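PDB 4ZV9: uncharacterized protein from Escherichia coli O157:H7, which is of unknown function but belongs to the dienelactone hydrolase family of alpha/beta-hydrolases and is therefore probably a hydrolase acting on an ester or lactone. Local coordinates for residues A[182-187]-A[196-201]; A[154-159]-A[171-176]. All coordinates share one frame; numbering follows the deposited sequence.

Interaction 1 (A[182-187]-A[196-201]); sequences EGWPAY and KVYEAY
W184 drives the benzo end of its indole toward strand 198-203, where it meets the methyl of A200 and the ring of Y198. The A200 contact is the tighter one: CZ2 of W184 lies 3.3 Å from CB of A200, and CH2 of W184 is 3.7 Å from the same methyl, which approaches the indole obliquely. Y198 reaches the indole by one side of its phenol. Its CE2 comes up to the edge of the tryptophan, close to the indole plane and 3.9 Å from CH2 of W184. The two six-membered rings are steeply inclined, their planes at 72° and centroids 6.0 Å apart. With CG anti to the backbone N (chi1 171°), the W184 side chain reaches out from helix 184-193 to the sheet. This helix is the connection of a beta-alpha-beta crossover of the alpha/beta-hydrolase fold, joining the parallel neighbours 169-174 and 198-203, and W184 packs it against the strand that follows. Strand alternation decides which residues take part: Y198 and A200 look toward the helix, whereas E199 and Y201 look away, on the side where helix 220-237 contributes W233 and R229. On that far side the hydroxyl of Y201 donates to OE1 of E199 at 2.7 Å, arriving 43° out of the carboxylate plane. The hydroxyl of Y198 is hydrogen-bonded to E188 on the same helix as W184, a second tie between strand and helix. At another part of the indole edge, CD2 of Y187 lies 3.8 Å from CZ3 of W184.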
loop_
_atom_site.group_PDB
_atom_site.type_symbol
_atom_site.label_atom_id
_atom_site.label_comp_id
_atom_site.label_asym_id
_atom_site.label_seq_id
_atom_site.Cartn_x
_atom_site.Cartn_y
_atom_site.Cartn_z
ATOM N N GLU A 182 18.348 -8.319 -2.007
ATOM C CA GLU A 182 18.976 -9.613 -1.688
ATOM C C GLU A 182 17.992 -10.759 -1.790
ATOM O O GLU A 182 18.349 -11.843 -2.214
ATOM C CB GLU A 182 19.456 -9.608 -0.234
ATOM C CG GLU A 182 20.707 -10.411 0.040
ATOM C CD GLU A 182 21.203 -10.203 1.461
ATOM O OE1 GLU A 182 20.540 -9.459 2.229
ATOM O OE2 GLU A 182 22.270 -10.757 1.799
ATOM N N GLY A 183 16.763 -10.516 -1.348
ATOM C CA GLY A 183 15.730 -11.547 -1.361
ATOM C C GLY A 183 14.920 -11.671 -2.643
ATOM O O GLY A 183 14.158 -12.625 -2.806
ATOM N N TRP A 184 15.094 -10.734 -3.571
ATOM C CA TRP A 184 14.321 -10.752 -4.814
ATOM C C TRP A 184 14.544 -11.994 -5.691
ATOM O O TRP A 184 13.576 -12.609 -6.127
ATOM C CB TRP A 184 14.487 -9.442 -5.595
ATOM C CG TRP A 184 13.895 -9.449 -6.978
ATOM C CD1 TRP A 184 14.546 -9.142 -8.135
ATOM C CD2 TRP A 184 12.556 -9.827 -7.361
ATOM N NE1 TRP A 184 13.698 -9.280 -9.209
ATOM C CE2 TRP A 184 12.473 -9.700 -8.766
ATOM C CE3 TRP A 184 11.423 -10.255 -6.657
ATOM C CZ2 TRP A 184 11.303 -9.987 -9.485
ATOM C CZ3 TRP A 184 10.250 -10.533 -7.373
ATOM C CH2 TRP A 184 10.206 -10.396 -8.770
ATOM N N PRO A 185 15.810 -12.385 -5.945
ATOM C CA PRO A 185 15.984 -13.541 -6.813
ATOM C C PRO A 185 15.230 -14.802 -6.369
ATOM O O PRO A 185 14.680 -15.509 -7.213
ATOM C CB PRO A 185 17.512 -13.757 -6.808
ATOM C CG PRO A 185 18.071 -12.389 -6.594
ATOM C CD PRO A 185 17.087 -11.693 -5.682
ATOM N N ALA A 186 15.221 -15.102 -5.073
ATOM C CA ALA A 186 14.500 -16.278 -4.590
ATOM C C ALA A 186 12.990 -16.110 -4.806
ATOM O O ALA A 186 12.295 -17.051 -5.165
ATOM C CB ALA A 186 14.802 -16.532 -3.118
ATOM N N TYR A 187 12.494 -14.895 -4.604
ATOM C CA TYR A 187 11.074 -14.607 -4.790
ATOM C C TYR A 187 10.708 -14.735 -6.264
ATOM O O TYR A 187 9.729 -15.402 -6.618
ATOM C CB TYR A 187 10.764 -13.208 -4.240
ATOM C CG TYR A 187 9.299 -12.810 -4.144
ATOM C CD1 TYR A 187 8.274 -13.758 -4.087
ATOM C CD2 TYR A 187 8.954 -11.482 -3.955
ATOM C CE1 TYR A 187 6.940 -13.369 -3.965
ATOM C CE2 TYR A 187 7.634 -11.093 -3.813
ATOM C CZ TYR A 187 6.630 -12.036 -3.817
ATOM O OH TYR A 187 5.322 -11.635 -3.656
ATOM N N LYS A 196 3.209 -17.528 -11.832
ATOM C CA LYS A 196 2.466 -16.391 -11.299
ATOM C C LYS A 196 2.604 -15.159 -12.181
ATOM O O LYS A 196 3.614 -14.980 -12.857
ATOM C CB LYS A 196 2.932 -16.070 -9.881
ATOM C CG LYS A 196 2.764 -17.225 -8.902
ATOM C CD LYS A 196 1.312 -17.675 -8.797
ATOM C CE LYS A 196 1.158 -18.799 -7.790
ATOM N NZ LYS A 196 -0.255 -19.258 -7.679
ATOM N N VAL A 197 1.554 -14.340 -12.191
ATOM C CA VAL A 197 1.519 -13.120 -12.991
ATOM C C VAL A 197 2.216 -12.034 -12.198
ATOM O O VAL A 197 1.787 -11.704 -11.088
ATOM C CB VAL A 197 0.059 -12.699 -13.315
ATOM C CG1 VAL A 197 0.006 -11.340 -14.015
ATOM C CG2 VAL A 197 -0.617 -13.762 -14.184
ATOM N N TYR A 198 3.288 -11.476 -12.754
ATOM C CA TYR A 198 3.989 -10.382 -12.100
ATOM C C TYR A 198 4.800 -9.574 -13.094
ATOM O O TYR A 198 5.100 -10.039 -14.190
ATOM C CB TYR A 198 4.942 -10.914 -11.018
ATOM C CG TYR A 198 6.222 -11.498 -11.583
ATOM C CD1 TYR A 198 6.255 -12.793 -12.086
ATOM C CD2 TYR A 198 7.389 -10.746 -11.645
ATOM C CE1 TYR A 198 7.410 -13.321 -12.626
ATOM C CE2 TYR A 198 8.560 -11.272 -12.181
ATOM C CZ TYR A 198 8.561 -12.556 -12.667
ATOM O OH TYR A 198 9.716 -13.085 -13.204
ATOM N N GLU A 199 5.130 -8.347 -12.700
ATOM C CA GLU A 199 6.092 -7.517 -13.427
ATOM C C GLU A 199 6.933 -6.864 -12.347
ATOM O O GLU A 199 6.399 -6.439 -11.319
ATOM C CB GLU A 199 5.439 -6.443 -14.299
ATOM C CG GLU A 199 4.745 -6.978 -15.537
ATOM C CD GLU A 199 4.207 -5.880 -16.441
ATOM O OE1 GLU A 199 4.568 -4.695 -16.259
ATOM O OE2 GLU A 199 3.424 -6.205 -17.355
ATOM N N ALA A 200 8.246 -6.828 -12.554
ATOM C CA ALA A 200 9.139 -6.231 -11.568
ATOM C C ALA A 200 10.067 -5.267 -12.258
ATOM O O ALA A 200 10.527 -5.524 -13.366
ATOM C CB ALA A 200 9.935 -7.297 -10.841
ATOM N N TYR A 201 10.313 -4.141 -11.606
ATOM C CA TYR A 201 11.173 -3.112 -12.160
ATOM C C TYR A 201 12.194 -2.676 -11.136
ATOM O O TYR A 201 11.862 -2.447 -9.966
ATOM C CB TYR A 201 10.347 -1.911 -12.614
ATOM C CG TYR A 201 9.398 -2.259 -13.721
ATOM C CD1 TYR A 201 9.836 -2.308 -15.050
ATOM C CD2 TYR A 201 8.073 -2.575 -13.450
ATOM C CE1 TYR A 201 8.967 -2.646 -16.073
ATOM C CE2 TYR A 201 7.193 -2.905 -14.466
ATOM C CZ TYR A 201 7.645 -2.946 -15.771
ATOM O OH TYR A 201 6.779 -3.292 -16.775
#

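Interaction 2 (A[154-159]-A[171-176])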
loop_
_atom_site.group_PDB
_atom_site.type_symbol
_atom_site.label_atom_id
_atom_site.label_comp_id
_atom_site.label_asym_id
_atom_site.label_seq_id
_atom_site.Cartn_x
_atom_site.Cartn_y
_atom_site.Cartn_z
ATOM N N GLY A 154 9.773 -3.308 -0.629
ATOM C CA GLY A 154 9.382 -3.992 0.604
ATOM C C GLY A 154 9.782 -5.443 0.665
ATOM O O GLY A 154 10.157 -6.048 -0.349
ATOM N N ARG A 155 9.718 -5.995 1.873
ATOM C CA ARG A 155 10.066 -7.402 2.105
ATOM C C ARG A 155 9.290 -8.353 1.194
ATOM O O ARG A 155 8.093 -8.217 0.991
ATOM C CB ARG A 155 9.826 -7.825 3.555
ATOM C CG ARG A 155 11.090 -7.805 4.408
ATOM C CD ARG A 155 10.800 -8.025 5.897
ATOM N NE ARG A 155 9.833 -9.093 6.093
ATOM C CZ ARG A 155 9.251 -9.380 7.254
ATOM N NH1 ARG A 155 9.514 -8.671 8.349
ATOM N NH2 ARG A 155 8.389 -10.383 7.313
ATOM N N GLN A 156 9.996 -9.353 0.702
ATOM C CA GLN A 156 9.434 -10.334 -0.208
ATOM C C GLN A 156 8.470 -11.260 0.545
ATOM O O GLN A 156 8.476 -11.305 1.766
ATOM C CB GLN A 156 10.569 -11.184 -0.793
ATOM C CG GLN A 156 11.844 -10.430 -1.153
ATOM C CD GLN A 156 11.664 -9.315 -2.168
ATOM O OE1 GLN A 156 10.601 -9.150 -2.760
ATOM N NE2 GLN A 156 12.731 -8.562 -2.395
ATOM N N ALA A 157 7.617 -11.969 -0.189
ATOM C CA ALA A 157 6.751 -12.975 0.413
ATOM C C ALA A 157 7.641 -14.163 0.776
ATOM O O ALA A 157 8.660 -14.375 0.125
ATOM C CB ALA A 157 5.689 -13.425 -0.582
ATOM N N PRO A 158 7.275 -14.931 1.814
ATOM C CA PRO A 158 8.042 -16.132 2.135
ATOM C C PRO A 158 8.008 -17.125 0.953
ATOM O O PRO A 158 6.932 -17.400 0.413
ATOM C CB PRO A 158 7.305 -16.702 3.354
ATOM C CG PRO A 158 6.577 -15.555 3.947
ATOM C CD PRO A 158 6.194 -14.679 2.788
ATOM N N THR A 159 9.163 -17.671 0.575
ATOM C CA THR A 159 9.245 -18.541 -0.592
ATOM C C THR A 159 8.262 -19.717 -0.562
ATOM O O THR A 159 7.644 -20.028 -1.581
ATOM C CB THR A 159 10.672 -19.101 -0.794
ATOM O OG1 THR A 159 11.593 -18.025 -0.917
ATOM C CG2 THR A 159 10.748 -19.975 -2.041
ATOM N N LEU A 171 6.005 -5.156 -8.796
ATOM C CA LEU A 171 7.009 -4.859 -7.785
ATOM C C LEU A 171 7.999 -3.776 -8.232
ATOM O O LEU A 171 8.554 -3.840 -9.332
ATOM C CB LEU A 171 7.769 -6.122 -7.383
ATOM C CG LEU A 171 6.882 -7.312 -6.995
ATOM C CD1 LEU A 171 6.713 -8.264 -8.173
ATOM C CD2 LEU A 171 7.462 -8.079 -5.827
ATOM N N HIS A 172 8.189 -2.780 -7.376
ATOM C CA HIS A 172 9.145 -1.699 -7.641
ATOM C C HIS A 172 10.327 -1.820 -6.685
ATOM O O HIS A 172 10.148 -1.805 -5.454
ATOM C CB HIS A 172 8.491 -0.340 -7.429
ATOM C CG HIS A 172 7.238 -0.134 -8.213
ATOM N ND1 HIS A 172 7.241 0.107 -9.573
ATOM C CD2 HIS A 172 5.940 -0.101 -7.826
ATOM C CE1 HIS A 172 5.996 0.267 -9.989
ATOM N NE2 HIS A 172 5.188 0.155 -8.946
ATOM N N PHE A 173 11.531 -1.927 -7.237
ATOM C CA PHE A 173 12.745 -2.028 -6.432
ATOM C C PHE A 173 13.716 -0.906 -6.782
ATOM O O PHE A 173 13.787 -0.478 -7.928
ATOM C CB PHE A 173 13.447 -3.360 -6.671
ATOM C CG PHE A 173 12.645 -4.560 -6.268
ATOM C CD1 PHE A 173 12.388 -4.822 -4.929
ATOM C CD2 PHE A 173 12.203 -5.464 -7.220
ATOM C CE1 PHE A 173 11.667 -5.940 -4.550
ATOM C CE2 PHE A 173 11.498 -6.593 -6.845
ATOM C CZ PHE A 173 11.231 -6.836 -5.512
ATOM N N ALA A 174 14.465 -0.446 -5.784
ATOM C CA ALA A 174 15.495 0.563 -5.997
ATOM C C ALA A 174 16.837 -0.154 -6.140
ATOM O O ALA A 174 17.158 -1.030 -5.335
ATOM C CB ALA A 174 15.529 1.522 -4.832
ATOM N N GLU A 175 17.615 0.213 -7.150
ATOM C CA GLU A 175 18.920 -0.441 -7.398
ATOM C C GLU A 175 19.847 -0.471 -6.184
ATOM O O GLU A 175 20.458 -1.499 -5.890
ATOM C CB GLU A 175 19.664 0.243 -8.537
ATOM C CG GLU A 175 20.955 -0.482 -8.912
ATOM C CD GLU A 175 21.829 0.269 -9.899
ATOM O OE1 GLU A 175 21.558 1.450 -10.208
ATOM O OE2 GLU A 175 22.823 -0.327 -10.347
ATOM N N LEU A 176 19.930 0.643 -5.462
ATOM C CA LEU A 176 20.835 0.743 -4.319
ATOM C C LEU A 176 20.325 0.086 -3.024
ATOM O O LEU A 176 21.079 -0.043 -2.056
ATOM C CB LEU A 176 21.169 2.215 -4.057
ATOM C CG LEU A 176 21.758 3.009 -5.233
ATOM C CD1 LEU A 176 21.959 4.472 -4.857
ATOM C CD2 LEU A 176 23.066 2.407 -5.709
HETATM O O HOH W 1 8.988 -4.328 -3.464
#
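G154 brings its carbonyl to the edge of the F173 ring, with O of G154 near the ring plane but a distant 4.5 Å from CE1 of F173. Its amide is linked to the strand through a water: N of G154 donates to the water at 3.1 Å, and the water in turn makes a weak bond, 3.4 Å long, to the carbonyl O of H172. Next along the chain, R155 turns its side chain away from the strand, while its carbonyl accepts a hydrogen bond from N137. The segment follows strand 148-151, whose residue P151, together with Y153 just after it, exchanges backbone hydrogen bonds with H172. These bonds place strand 169-174 next to strand 148-151 and carry the parallel order of the alpha/beta-hydrolase sheet onward to strand 198-203. Q156 makes the main side-chain contact. Its chain folds at chi2 (-59°), which brings the terminal amide round to the phenyl ring, approached obliquely, from the direction opposite to that taken by F173. NE2 of Q156 sits 3.6 Å from CE1 of F173, and OE1 of Q156 sits 3.7 Å from CZ of F173. Both atoms of the amide head, NE2 and OE1, thus meet the same CE1-CZ side of the ring, with amide and ring planes 59° apart. No hydrogen bond joins the pair; NE2 instead donates to the backbone carbonyl of I180 in helix 178-181, a bond that would hold the amide in place beside the phenyl. I180 and N181 of that short helix also touch F173. Beyond Q156 the chain moves off from the strand, A157 packing on Y187 of helix 184-193.

Interactions 1 and 2, with centres about 7 Å apart, share one interface: helix 184-193 and the 154-159 loop lie on the same side of strands 169-174 and 198-203. The strands are joined by probable hydrogen bonds, F173 N to Y201 O at 2.8 Å and L171 N to E199 O at 2.9 Å. Between loop and helix, OE1 of Q156 packs 3.1 Å from CD2 of Y187, and the rings of W184 and F173 meet at about 45°, so the aromatic contacts run from one interaction into the other. In alpha/beta-hydrolases the loop after the strand corresponding to 169-174 usually bears the catalytic acid; interaction 2 includes the start of this loop, E175 and L176.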